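Intramolecular trans-sialidase (PDB 3SLI) cleaves terminal sialic acid from sialylated glycans by intramolecular trans-sialylation, releasing 2,7-anhydro-Neu5Ac rather than free sialic acid. Local coordinates at residues Q36-L41 against N180-E185; T112-A117 against Q189-T194. All coordinates share one frame; numbering follows the deposited sequence.

Interaction 1 of 2, residues Q36-L41 against N180-E185; sequences QGTIIL and NALSDE
Where the beta-sandwich of the N-terminal lectin-like domain passes from strand 170-178 into helix 184-191, Thr38 at the start of strand 37-45 holds the connecting loop through its hydroxyl. OG1 of Thr38 donates to the carbonyl oxygen O of Asn180 at 2.8 Å, reaching it in the carbonyl plane on a lone pair, with a C=O...O angle of 136°. The same OG1 accepts the backbone N-H of Leu182 at 3.0 Å, and that bond is fairly straight (164°). One buried hydroxyl is thus gripped twice and ties together the two peptide groups that flank Ala181. Its direction follows from chi1 of -50°, which sets OG1 beside the backbone N of Thr38 and opposite its carbonyl carbon. Leu182 adds nonpolar cover, its CG lying 4.0 Å from OG1 of Thr38.

Strands 37-45 and 170-178 are antiparallel neighbours in one sheet, and the loop leaves the second of them alongside the first residues of the other. Gly37 comes close enough there for its carbonyl C to lie 3.6 Å from O of Asn180. At the outer end, Gln36 extends its chain beyond CG and brings NE2 to 3.8 Å from CA of Asn180. A water accepts from this NE2 and from N of Ala181, each 2.9 Å from the water oxygen. OE1 accepts from N of Ala119 and NE2 also bonds weakly to O of Ser179, which together limit the amide's rotation. Ser183 is the N-cap of helix 184-191, and its backbone N bonds to OE2 of Glu186.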
ATOM      1  N   GLN A  36     -16.729 -15.205 -30.448  1.00 16.02           N
ATOM      2  CA  GLN A  36     -15.872 -15.293 -29.263  1.00 15.06           C
ATOM      3  C   GLN A  36     -14.441 -15.106 -29.768  1.00 15.44           C
ATOM      4  O   GLN A  36     -14.237 -14.755 -30.933  1.00 16.99           O
ATOM      5  CB  GLN A  36     -15.987 -16.665 -28.615  1.00 14.69           C
ATOM      6  CG  GLN A  36     -15.478 -17.783 -29.500  1.00 18.92           C
ATOM      7  CD  GLN A  36     -14.996 -18.961 -28.698  1.00 21.86           C
ATOM      8  OE1 GLN A  36     -15.355 -19.119 -27.529  1.00 23.80           O
ATOM      9  NE2 GLN A  36     -14.154 -19.789 -29.309  1.00 25.36           N
ATOM     10  N   GLY A  37     -13.449 -15.324 -28.906  1.00 15.25           N
ATOM     11  CA  GLY A  37     -12.077 -15.178 -29.353  1.00 12.74           C
ATOM     12  C   GLY A  37     -11.096 -14.640 -28.333  1.00 15.31           C
ATOM     13  O   GLY A  37     -11.418 -14.500 -27.153  1.00 15.48           O
ATOM     14  N   THR A  38      -9.899 -14.312 -28.802  1.00 15.34           N
ATOM     15  CA  THR A  38      -8.844 -13.785 -27.945  1.00 15.60           C
ATOM     16  C   THR A  38      -8.074 -12.709 -28.699  1.00 14.43           C
ATOM     17  O   THR A  38      -7.784 -12.860 -29.884  1.00 12.45           O
ATOM     18  CB  THR A  38      -7.825 -14.895 -27.548  1.00 15.26           C
ATOM     19  OG1 THR A  38      -8.522 -16.043 -27.040  1.00 15.15           O
ATOM     20  CG2 THR A  38      -6.871 -14.380 -26.470  1.00 15.35           C
ATOM     21  N   ILE A  39      -7.782 -11.600 -28.029  1.00 13.71           N
ATOM     22  CA  ILE A  39      -7.006 -10.533 -28.646  1.00 12.33           C
ATOM     23  C   ILE A  39      -5.832 -10.259 -27.733  1.00 14.09           C
ATOM     24  O   ILE A  39      -5.994 -10.132 -26.520  1.00 12.33           O
ATOM     25  CB  ILE A  39      -7.785  -9.202 -28.823  1.00 13.07           C
ATOM     26  CG1 ILE A  39      -8.987  -9.383 -29.756  1.00 12.88           C
ATOM     27  CG2 ILE A  39      -6.860  -8.135 -29.395  1.00 13.55           C
ATOM     28  CD1 ILE A  39     -10.271  -9.686 -29.031  1.00 17.33           C
ATOM     29  N   ILE A  40      -4.641 -10.252 -28.304  1.00 14.88           N
ATOM     30  CA  ILE A  40      -3.458  -9.965 -27.524  1.00 17.91           C
ATOM     31  C   ILE A  40      -2.637  -8.939 -28.274  1.00 16.74           C
ATOM     32  O   ILE A  40      -2.428  -9.055 -29.487  1.00 15.17           O
ATOM     33  CB  ILE A  40      -2.637 -11.248 -27.185  1.00 20.83           C
ATOM     34  CG1 ILE A  40      -1.248 -10.866 -26.675  1.00 18.05           C
ATOM     35  CG2 ILE A  40      -2.552 -12.175 -28.370  1.00 23.30           C
ATOM     36  CD1 ILE A  40      -0.703 -11.852 -25.705  1.00 25.03           C
ATOM     37  N   LEU A  41      -2.236  -7.888 -27.572  1.00 16.31           N
ATOM     38  CA  LEU A  41      -1.444  -6.861 -28.211  1.00 17.94           C
ATOM     39  C   LEU A  41      -0.423  -6.192 -27.315  1.00 18.36           C
ATOM     40  O   LEU A  41      -0.581  -6.123 -26.092  1.00 16.01           O
ATOM     41  CB  LEU A  41      -2.327  -5.815 -28.906  1.00 24.20           C
ATOM     42  CG  LEU A  41      -3.287  -4.856 -28.206  1.00 24.30           C
ATOM     43  CD1 LEU A  41      -3.605  -3.749 -29.197  1.00 27.65           C
ATOM     44  CD2 LEU A  41      -4.569  -5.551 -27.774  1.00 27.02           C
ATOM     45  N   ASN A 180     -10.435 -18.547 -31.459  1.00 15.25           N
ATOM     46  CA  ASN A 180     -10.510 -19.468 -30.328  1.00 16.91           C
ATOM     47  C   ASN A 180     -10.116 -18.815 -28.997  1.00 17.30           C
ATOM     48  O   ASN A 180      -9.415 -17.797 -28.969  1.00 18.18           O
ATOM     49  CB  ASN A 180      -9.620 -20.696 -30.598  1.00 15.73           C
ATOM     50  CG  ASN A 180      -8.187 -20.322 -30.934  1.00 15.35           C
ATOM     51  OD1 ASN A 180      -7.932 -19.617 -31.904  1.00 18.79           O
ATOM     52  ND2 ASN A 180      -7.244 -20.804 -30.138  1.00 21.08           N
ATOM     53  N   ALA A 181     -10.571 -19.401 -27.897  1.00 16.61           N
ATOM     54  CA  ALA A 181     -10.258 -18.878 -26.569  1.00 16.81           C
ATOM     55  C   ALA A 181      -9.001 -19.553 -26.010  1.00 17.15           C
ATOM     56  O   ALA A 181      -9.031 -20.733 -25.654  1.00 17.01           O
ATOM     57  CB  ALA A 181     -11.450 -19.088 -25.631  1.00 14.70           C
ATOM     58  N   LEU A 182      -7.893 -18.819 -25.964  1.00 16.66           N
ATOM     59  CA  LEU A 182      -6.639 -19.366 -25.441  1.00 18.08           C
ATOM     60  C   LEU A 182      -6.773 -19.558 -23.925  1.00 17.02           C
ATOM     61  O   LEU A 182      -7.644 -18.965 -23.305  1.00 16.54           O
ATOM     62  CB  LEU A 182      -5.459 -18.441 -25.775  1.00 13.89           C
ATOM     63  CG  LEU A 182      -5.130 -18.165 -27.250  1.00 16.99           C
ATOM     64  CD1 LEU A 182      -3.902 -17.279 -27.357  1.00 15.78           C
ATOM     65  CD2 LEU A 182      -4.887 -19.459 -28.008  1.00 18.40           C
ATOM     66  N   SER A 183      -5.952 -20.421 -23.335  1.00 16.45           N
ATOM     67  CA  SER A 183      -6.039 -20.663 -21.895  1.00 16.35           C
ATOM     68  C   SER A 183      -5.420 -19.517 -21.103  1.00 16.98           C
ATOM     69  O   SER A 183      -4.582 -18.774 -21.623  1.00 15.63           O
ATOM     70  CB  SER A 183      -5.348 -21.977 -21.510  1.00 15.40           C
ATOM     71  OG  SER A 183      -3.937 -21.896 -21.670  1.00 16.51           O
ATOM     72  N   ASP A 184      -5.804 -19.404 -19.834  1.00 18.06           N
ATOM     73  CA  ASP A 184      -5.271 -18.359 -18.961  1.00 18.92           C
ATOM     74  C   ASP A 184      -3.752 -18.493 -18.883  1.00 19.64           C
ATOM     75  O   ASP A 184      -3.023 -17.501 -18.893  1.00 18.96           O
ATOM     76  CB  ASP A 184      -5.872 -18.472 -17.555  1.00 20.04           C
ATOM     77  CG  ASP A 184      -7.376 -18.197 -17.524  1.00 22.78           C
ATOM     78  OD1 ASP A 184      -7.924 -17.622 -18.492  1.00 20.98           O
ATOM     79  OD2 ASP A 184      -8.013 -18.559 -16.517  1.00 26.30           O
ATOM     80  N   GLU A 185      -3.286 -19.739 -18.887  1.00 20.55           N
ATOM     81  CA  GLU A 185      -1.867 -20.052 -18.817  1.00 19.90           C
ATOM     82  C   GLU A 185      -1.115 -19.449 -20.004  1.00 19.00           C
ATOM     83  O   GLU A 185      -0.087 -18.785 -19.836  1.00 16.03           O
ATOM     84  CB  GLU A 185      -1.682 -21.576 -18.759  1.00 25.77           C
ATOM     85  CG  GLU A 185      -2.268 -22.262 -17.496  1.00 33.68           C
ATOM     86  CD  GLU A 185      -3.802 -22.120 -17.327  1.00 39.32           C
ATOM     87  OE1 GLU A 185      -4.563 -22.335 -18.305  1.00 33.89           O
ATOM     88  OE2 GLU A 185      -4.247 -21.809 -16.194  1.00 40.60           O
TER
HETATM   89  O   HOH W   1     -12.220 -21.744 -28.260  1.00 23.44           O

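Interaction 2 of 2, residues T112-A117 against Q189-T194; sequences TVALKA and QATGVT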
ATOM      1  N   THR A 112       1.957  -5.375 -22.452  1.00 13.02           N
ATOM      2  CA  THR A 112       1.352  -6.445 -23.228  1.00 13.59           C
ATOM      3  C   THR A 112       0.050  -6.814 -22.540  1.00 13.30           C
ATOM      4  O   THR A 112       0.033  -7.168 -21.356  1.00 14.50           O
ATOM      5  CB  THR A 112       2.297  -7.663 -23.331  1.00 13.39           C
ATOM      6  OG1 THR A 112       3.620  -7.211 -23.660  1.00 13.10           O
ATOM      7  CG2 THR A 112       1.811  -8.624 -24.425  1.00 15.90           C
ATOM      8  N   VAL A 113      -1.048  -6.718 -23.286  1.00 12.54           N
ATOM      9  CA  VAL A 113      -2.373  -7.000 -22.745  1.00 12.80           C
ATOM     10  C   VAL A 113      -3.137  -8.046 -23.564  1.00 11.94           C
ATOM     11  O   VAL A 113      -2.770  -8.340 -24.708  1.00 11.67           O
ATOM     12  CB  VAL A 113      -3.206  -5.685 -22.655  1.00 11.90           C
ATOM     13  CG1 VAL A 113      -2.396  -4.619 -21.948  1.00 13.51           C
ATOM     14  CG2 VAL A 113      -3.610  -5.194 -24.050  1.00 13.54           C
ATOM     15  N   ALA A 114      -4.200  -8.588 -22.974  1.00 12.04           N
ATOM     16  CA  ALA A 114      -5.018  -9.592 -23.640  1.00 11.51           C
ATOM     17  C   ALA A 114      -6.432  -9.640 -23.100  1.00 12.84           C
ATOM     18  O   ALA A 114      -6.671  -9.443 -21.906  1.00 11.17           O
ATOM     19  CB  ALA A 114      -4.384 -10.983 -23.508  1.00 14.01           C
ATOM     20  N   LEU A 115      -7.374  -9.883 -24.001  1.00 11.01           N
ATOM     21  CA  LEU A 115      -8.764 -10.030 -23.626  1.00 12.22           C
ATOM     22  C   LEU A 115      -9.186 -11.386 -24.169  1.00 13.12           C
ATOM     23  O   LEU A 115      -8.957 -11.697 -25.342  1.00 14.19           O
ATOM     24  CB  LEU A 115      -9.651  -8.948 -24.244  1.00 11.99           C
ATOM     25  CG  LEU A 115     -11.104  -9.392 -24.060  1.00 15.49           C
ATOM     26  CD1 LEU A 115     -11.606  -9.000 -22.682  1.00 15.20           C
ATOM     27  CD2 LEU A 115     -11.977  -8.857 -25.154  1.00 19.62           C
ATOM     28  N   LYS A 116      -9.804 -12.178 -23.314  1.00 12.17           N
ATOM     29  CA  LYS A 116     -10.282 -13.492 -23.692  1.00 17.03           C
ATOM     30  C   LYS A 116     -11.810 -13.509 -23.561  1.00 17.38           C
ATOM     31  O   LYS A 116     -12.350 -13.188 -22.493  1.00 16.11           O
ATOM     32  CB  LYS A 116      -9.640 -14.530 -22.770  1.00 17.96           C
ATOM     33  CG  LYS A 116     -10.207 -15.928 -22.834  1.00 22.37           C
ATOM     34  CD  LYS A 116      -9.527 -16.756 -21.758  1.00 23.46           C
ATOM     35  CE  LYS A 116     -10.126 -18.122 -21.638  1.00 26.26           C
ATOM     36  NZ  LYS A 116      -9.333 -18.931 -20.670  1.00 27.89           N
ATOM     37  N   ALA A 117     -12.495 -13.804 -24.667  1.00 14.28           N
ATOM     38  CA  ALA A 117     -13.959 -13.888 -24.699  1.00 15.83           C
ATOM     39  C   ALA A 117     -14.276 -15.367 -24.918  1.00 16.33           C
ATOM     40  O   ALA A 117     -14.228 -15.873 -26.041  1.00 15.52           O
ATOM     41  CB  ALA A 117     -14.530 -13.031 -25.834  1.00 14.30           C
ATOM     42  N   GLN A 189       1.512 -16.202 -19.745  1.00 19.32           N
ATOM     43  CA  GLN A 189       2.808 -16.379 -20.387  1.00 19.91           C
ATOM     44  C   GLN A 189       3.037 -15.319 -21.479  1.00 20.74           C
ATOM     45  O   GLN A 189       4.052 -14.615 -21.473  1.00 20.09           O
ATOM     46  CB  GLN A 189       2.870 -17.789 -20.985  1.00 25.10           C
ATOM     47  CG  GLN A 189       4.198 -18.172 -21.601  1.00 35.28           C
ATOM     48  CD  GLN A 189       5.266 -18.414 -20.561  1.00 43.24           C
ATOM     49  OE1 GLN A 189       5.007 -19.007 -19.509  1.00 46.51           O
ATOM     50  NE2 GLN A 189       6.481 -17.958 -20.847  1.00 46.92           N
ATOM     51  N   ALA A 190       2.082 -15.191 -22.399  1.00 17.13           N
ATOM     52  CA  ALA A 190       2.182 -14.228 -23.492  1.00 15.22           C
ATOM     53  C   ALA A 190       2.329 -12.778 -23.026  1.00 14.59           C
ATOM     54  O   ALA A 190       3.179 -12.045 -23.538  1.00 16.28           O
ATOM     55  CB  ALA A 190       0.980 -14.352 -24.408  1.00 14.62           C
ATOM     56  N   THR A 191       1.497 -12.362 -22.074  1.00 13.38           N
ATOM     57  CA  THR A 191       1.559 -10.985 -21.578  1.00 15.31           C
ATOM     58  C   THR A 191       2.719 -10.734 -20.605  1.00 15.36           C
ATOM     59  O   THR A 191       3.185  -9.605 -20.479  1.00 15.12           O
ATOM     60  CB  THR A 191       0.213 -10.518 -20.942  1.00 13.24           C
ATOM     61  OG1 THR A 191      -0.095 -11.308 -19.788  1.00 12.83           O
ATOM     62  CG2 THR A 191      -0.935 -10.619 -21.956  1.00  9.61           C
ATOM     63  N   GLY A 192       3.212 -11.797 -19.969  1.00 15.50           N
ATOM     64  CA  GLY A 192       4.310 -11.674 -19.021  1.00 15.84           C
ATOM     65  C   GLY A 192       5.657 -11.300 -19.615  1.00 18.69           C
ATOM     66  O   GLY A 192       6.645 -11.156 -18.890  1.00 17.32           O
ATOM     67  N   VAL A 193       5.701 -11.117 -20.929  1.00 18.57           N
ATOM     68  CA  VAL A 193       6.936 -10.759 -21.602  1.00 18.05           C
ATOM     69  C   VAL A 193       7.392  -9.328 -21.277  1.00 19.28           C
ATOM     70  O   VAL A 193       8.527  -8.941 -21.579  1.00 17.92           O
ATOM     71  CB  VAL A 193       6.811 -10.986 -23.127  1.00 22.05           C
ATOM     72  CG1 VAL A 193       6.058  -9.847 -23.797  1.00 21.50           C
ATOM     73  CG2 VAL A 193       8.178 -11.191 -23.739  1.00 28.23           C
ATOM     74  N   THR A 194       6.500  -8.530 -20.695  1.00 17.96           N
ATOM     75  CA  THR A 194       6.847  -7.166 -20.308  1.00 15.97           C
ATOM     76  C   THR A 194       6.426  -6.925 -18.861  1.00 16.20           C
ATOM     77  O   THR A 194       5.247  -7.021 -18.527  1.00 14.82           O
ATOM     78  CB  THR A 194       6.180  -6.091 -21.216  1.00 15.39           C
ATOM     79  OG1 THR A 194       4.772  -6.344 -21.327  1.00 14.82           O
ATOM     80  CG2 THR A 194       6.830  -6.053 -22.594  1.00 13.43           C
TER
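Thr112 and Thr194 meet through their hydroxyls, OG1 to OG1 at 2.7 Å, their side chains crossing at about a right angle. The methyl branch of Thr112 goes the other way: with chi1 of -46°, CG2 stands anti to the backbone N and comes to 3.7 Å from CA of Thr191 and 3.8 Å from the carbonyl oxygen O of Ala190, at the last turn of the helix. CG1 of Val193 lies beside OG1 of Thr112 at 3.6 Å, so a methyl covers part of that hydroxyl.

Thr191 packs against the strand backbone. Its CB is 3.4 Å from the carbonyl oxygen O of Thr112, while its CG2 packs against the carbonyl C of Val113 and reaches CB of Ala114 at 3.8 Å, methyl to methyl.

In the next shell, OD1 of Asn129 is shared by the two threonines, bonding to OG1 of Thr194 and to the backbone N of Thr112. Thr191 has chi1 of 63°, placing OG1 between its own N and carbonyl carbon, where it bonds to O of Leu187 one helical turn back and to N of Gly130. The chain then reverses through a type I beta turn from Thr191 to Thr194, closed by a weak backbone bond, and this brings Thr194 back to the strand. From the neighbouring strand 37-45, Ile40 touches both Ala190 and Thr191. The arrangement is a short helix laid on the outer face of a concanavalin-like beta-sandwich, its C-terminal turn resting on an antiparallel sheet.

The two contacts lie about 9 Å apart, centre to centre, in the N-terminal lectin-like domain, and share helix 184-191: interaction 1 holds the loop leading into it, interaction 2 its C-terminal end. Strands 37-45 and 107-118, which receive them, are antiparallel neighbours in one sheet, joined directly by backbone pairs such as Ile39 O with Leu115 N at 2.9 Å. Along the chain the segments alternate, 36-41, 112-117, 180-185, 189-194, so helix 184-191 packs back on strands that precede it in the chain. Lys116 of interaction 2 spans the gap to interaction 1, its NZ forming a salt bridge with OD1 of Asp184. Both ends of the helix are thereby tied to the same sheet.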